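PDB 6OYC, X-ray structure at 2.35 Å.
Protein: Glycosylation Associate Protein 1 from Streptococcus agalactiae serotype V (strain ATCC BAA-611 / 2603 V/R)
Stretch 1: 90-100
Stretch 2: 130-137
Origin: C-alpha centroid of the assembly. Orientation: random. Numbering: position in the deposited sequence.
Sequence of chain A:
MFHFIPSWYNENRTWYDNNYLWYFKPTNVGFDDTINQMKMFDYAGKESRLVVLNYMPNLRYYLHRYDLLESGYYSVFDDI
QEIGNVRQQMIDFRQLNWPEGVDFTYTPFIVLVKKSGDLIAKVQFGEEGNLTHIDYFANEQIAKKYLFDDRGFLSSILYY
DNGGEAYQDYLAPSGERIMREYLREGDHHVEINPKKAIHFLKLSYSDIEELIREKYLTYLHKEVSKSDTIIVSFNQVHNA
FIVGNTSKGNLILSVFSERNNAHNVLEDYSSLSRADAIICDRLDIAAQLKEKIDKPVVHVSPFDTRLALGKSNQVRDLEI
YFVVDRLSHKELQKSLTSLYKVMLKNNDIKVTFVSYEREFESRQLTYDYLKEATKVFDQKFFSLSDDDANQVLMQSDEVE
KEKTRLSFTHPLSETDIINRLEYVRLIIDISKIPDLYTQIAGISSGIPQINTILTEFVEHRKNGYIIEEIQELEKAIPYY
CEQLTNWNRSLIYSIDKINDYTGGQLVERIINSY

Stretch 1 90-100: MIDFRQLNWPE
Stretch 2 130-137: NLTHIDYF

A strand that offers a few apolar side chains to an irregular loop can meet it chiefly through apolar packing, and the contact between 90-100 and 130-137 of Glycosylation Associate Protein 1 illustrates the principle: L131, I134 and Y136 face the loop, no direct hydrogen bond joins the two stretches, and together they bury 336 Å². The strand spans 131-137, mostly extended but broken at T132 (phi/psi -103/-50). Near its middle I134 (phi/psi -121/124, chi1 m, chi2 t) points toward the loop, and its CD1 lies 3.7 Å from CD1 of L96 and 4.0 Å from CH2 of W98. L96 (m, t) also points toward the strand, whereas W98 leaves its backbone sideways and reaches inward with its indole (chi1 -62°, chi2 111°). That ring is tied to its own loop: NE1 of W98 donates to O of F93, the first residue of the 3-10 segment 93-94, at 2.7 Å. The loop turns at F93 and R94 (phi/psi -59/-23 and -67/-18), with N of Q95 donating to O of D92 at 2.9 Å and N of R94 to OD1 of D92 at 2.9 Å.

To one side, L131 (t, p) covers the first part of the loop. Its CD2 lies 3.6 Å from CG2 of I91 (m, t), and its CD1 lies 4.3 Å from CB of F93, whose ring (chi1 83°) leads away. Farther along, Y136 (chi1 -156°, chi2 -84°) brings CE2 to 3.9 Å from CZ3 of W98, the rings meeting obliquely. Both stretches advance in the same sense, I91 pairing with L131 (CA to CA 6.7 Å) and W98 with Y136 (CA to CA 10.5 Å); at the wider end the side chains of W98 and Y136 meet between the backbones.

Polar atoms enter at the ends. Beyond the indole, OH of Y136 approaches CG of P99 at 3.7 Å. At the other end, one water donates to O of I91 and accepts from N of L131, its oxygen 2.8 Å from each, so a single water bridges the two main chains.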

# COMPACT_ATOMS: atom_id res chain seq x y z
N MET A 90 14.48 8.95 18.91
CA MET A 90 14.68 7.57 18.44
C MET A 90 14.57 6.65 19.64
O MET A 90 15.53 6.46 20.38
CB MET A 90 16.04 7.42 17.75
CG MET A 90 16.41 8.59 16.85
SD MET A 90 15.20 8.84 15.53
CE MET A 90 14.99 7.19 14.83
N ILE A 91 13.39 6.06 19.83
CA ILE A 91 13.13 5.30 21.05
C ILE A 91 13.82 3.95 20.98
O ILE A 91 13.58 3.16 20.07
CB ILE A 91 11.62 5.13 21.28
CG1 ILE A 91 10.92 6.48 21.36
CG2 ILE A 91 11.40 4.30 22.55
CD1 ILE A 91 9.42 6.36 21.35
N ASP A 92 14.65 3.67 21.98
CA ASP A 92 15.23 2.34 22.21
C ASP A 92 14.42 1.68 23.32
O ASP A 92 14.53 2.08 24.49
CB ASP A 92 16.70 2.45 22.60
CG ASP A 92 17.35 1.10 22.91
OD1 ASP A 92 16.67 0.03 22.93
OD2 ASP A 92 18.57 1.13 23.14
N PHE A 93 13.61 0.68 22.96
CA PHE A 93 12.72 0.08 23.94
C PHE A 93 13.48 -0.50 25.13
O PHE A 93 12.90 -0.67 26.21
CB PHE A 93 11.87 -1.00 23.28
CG PHE A 93 12.59 -2.32 23.17
CD1 PHE A 93 13.45 -2.57 22.10
CD2 PHE A 93 12.44 -3.29 24.15
CE1 PHE A 93 14.14 -3.79 22.01
CE2 PHE A 93 13.12 -4.51 24.06
CZ PHE A 93 13.97 -4.75 22.98
N ARG A 94 14.77 -0.83 24.96
CA ARG A 94 15.54 -1.40 26.06
C ARG A 94 15.75 -0.40 27.20
O ARG A 94 16.10 -0.81 28.32
CB ARG A 94 16.91 -1.90 25.55
CG ARG A 94 16.85 -3.13 24.67
CD ARG A 94 18.22 -3.48 24.12
NE ARG A 94 19.08 -4.06 25.16
CZ ARG A 94 19.17 -5.36 25.45
NH1 ARG A 94 18.48 -6.29 24.78
NH2 ARG A 94 19.99 -5.72 26.43
N GLN A 95 15.56 0.89 26.95
CA GLN A 95 15.79 1.92 27.96
C GLN A 95 14.51 2.44 28.60
O GLN A 95 14.55 3.45 29.31
CB GLN A 95 16.59 3.06 27.34
CG GLN A 95 17.88 2.53 26.75
CD GLN A 95 18.94 3.57 26.61
OE1 GLN A 95 19.13 4.43 27.48
NE2 GLN A 95 19.66 3.51 25.49
N LEU A 96 13.37 1.77 28.39
CA LEU A 96 12.13 2.16 29.04
C LEU A 96 12.12 1.71 30.50
O LEU A 96 12.95 0.90 30.95
CB LEU A 96 10.93 1.58 28.31
CG LEU A 96 10.88 2.00 26.84
CD1 LEU A 96 9.72 1.36 26.10
CD2 LEU A 96 10.80 3.51 26.77
N ASN A 97 11.15 2.24 31.25
CA ASN A 97 11.05 1.95 32.68
C ASN A 97 10.33 0.62 32.90
O ASN A 97 9.24 0.55 33.46
CB ASN A 97 10.36 3.10 33.41
CG ASN A 97 11.25 4.30 33.57
OD1 ASN A 97 12.44 4.17 33.79
ND2 ASN A 97 10.69 5.48 33.45
N TRP A 98 10.99 -0.46 32.44
CA TRP A 98 10.49 -1.81 32.68
C TRP A 98 10.50 -2.10 34.18
O TRP A 98 11.27 -1.49 34.93
CB TRP A 98 11.36 -2.82 31.93
CG TRP A 98 11.33 -2.62 30.43
CD1 TRP A 98 12.35 -2.18 29.63
CD2 TRP A 98 10.20 -2.82 29.57
NE1 TRP A 98 11.93 -2.11 28.33
CE2 TRP A 98 10.62 -2.49 28.26
CE3 TRP A 98 8.88 -3.25 29.77
CZ2 TRP A 98 9.76 -2.59 27.16
CZ3 TRP A 98 8.03 -3.34 28.68
CH2 TRP A 98 8.48 -3.02 27.39
N PRO A 99 9.67 -3.03 34.65
CA PRO A 99 9.86 -3.56 36.01
C PRO A 99 11.29 -4.07 36.16
O PRO A 99 11.87 -4.62 35.23
CB PRO A 99 8.84 -4.70 36.11
CG PRO A 99 7.84 -4.44 35.00
CD PRO A 99 8.59 -3.73 33.92
N GLU A 100 11.87 -3.87 37.35
CA GLU A 100 13.24 -4.31 37.58
C GLU A 100 13.40 -5.80 37.28
O GLU A 100 12.52 -6.61 37.58
CB GLU A 100 13.65 -4.05 39.03
CG GLU A 100 15.18 -3.90 39.24
CD GLU A 100 15.64 -2.44 39.36
OE1 GLU A 100 16.85 -2.21 39.61
OE2 GLU A 100 14.80 -1.52 39.22
N ASN A 130 11.51 1.06 13.31
CA ASN A 130 11.19 1.90 14.46
C ASN A 130 10.19 1.19 15.37
O ASN A 130 9.31 0.45 14.92
CB ASN A 130 10.62 3.23 13.98
CG ASN A 130 9.36 3.06 13.13
OD1 ASN A 130 9.34 2.29 12.17
ND2 ASN A 130 8.31 3.79 13.49
N LEU A 131 10.35 1.38 16.68
CA LEU A 131 9.36 0.91 17.63
C LEU A 131 7.99 1.50 17.30
O LEU A 131 7.82 2.73 17.27
CB LEU A 131 9.79 1.31 19.05
CG LEU A 131 8.77 1.02 20.15
CD1 LEU A 131 8.73 -0.48 20.42
CD2 LEU A 131 9.11 1.79 21.40
N THR A 132 7.02 0.63 17.03
CA THR A 132 5.65 1.05 16.71
C THR A 132 4.70 0.86 17.89
O THR A 132 3.97 1.79 18.26
CB THR A 132 5.11 0.29 15.50
OG1 THR A 132 5.38 -1.11 15.65
CG2 THR A 132 5.77 0.80 14.22
N HIS A 133 4.68 -0.32 18.49
CA HIS A 133 3.81 -0.47 19.64
C HIS A 133 4.34 -1.54 20.58
O HIS A 133 5.12 -2.41 20.19
CB HIS A 133 2.35 -0.76 19.23
CG HIS A 133 2.14 -2.06 18.52
ND1 HIS A 133 2.18 -2.18 17.14
CD2 HIS A 133 1.79 -3.28 18.99
CE1 HIS A 133 1.90 -3.43 16.80
NE2 HIS A 133 1.65 -4.11 17.90
N ILE A 134 3.92 -1.44 21.84
CA ILE A 134 4.17 -2.46 22.84
C ILE A 134 2.83 -2.96 23.39
O ILE A 134 2.02 -2.16 23.90
CB ILE A 134 5.06 -1.95 23.98
CG1 ILE A 134 6.43 -1.52 23.45
CG2 ILE A 134 5.16 -2.99 25.07
CD1 ILE A 134 7.17 -0.64 24.41
N ASP A 135 2.61 -4.28 23.30
CA ASP A 135 1.50 -4.92 23.98
C ASP A 135 1.94 -5.23 25.40
O ASP A 135 2.91 -5.96 25.61
CB ASP A 135 1.07 -6.21 23.28
CG ASP A 135 0.43 -5.96 21.92
OD1 ASP A 135 0.06 -4.80 21.61
OD2 ASP A 135 0.30 -6.94 21.16
N TYR A 136 1.25 -4.64 26.38
CA TYR A 136 1.64 -4.76 27.77
C TYR A 136 0.64 -5.67 28.47
O TYR A 136 -0.58 -5.53 28.28
CB TYR A 136 1.70 -3.38 28.43
CG TYR A 136 2.60 -3.33 29.63
CD1 TYR A 136 2.13 -3.71 30.89
CD2 TYR A 136 3.91 -2.90 29.52
CE1 TYR A 136 2.96 -3.67 31.99
CE2 TYR A 136 4.74 -2.84 30.62
CZ TYR A 136 4.27 -3.23 31.85
OH TYR A 136 5.11 -3.16 32.94
N PHE A 137 1.15 -6.63 29.23
CA PHE A 137 0.36 -7.74 29.72
C PHE A 137 0.29 -7.70 31.23
O PHE A 137 1.20 -7.20 31.89
CB PHE A 137 0.96 -9.11 29.31
CG PHE A 137 0.74 -9.44 27.87
CD1 PHE A 137 1.52 -8.84 26.89
CD2 PHE A 137 -0.25 -10.35 27.50
CE1 PHE A 137 1.33 -9.14 25.57
CE2 PHE A 137 -0.46 -10.64 26.17
CZ PHE A 137 0.33 -10.03 25.19
O HOH W 1 12.24 3.26 17.66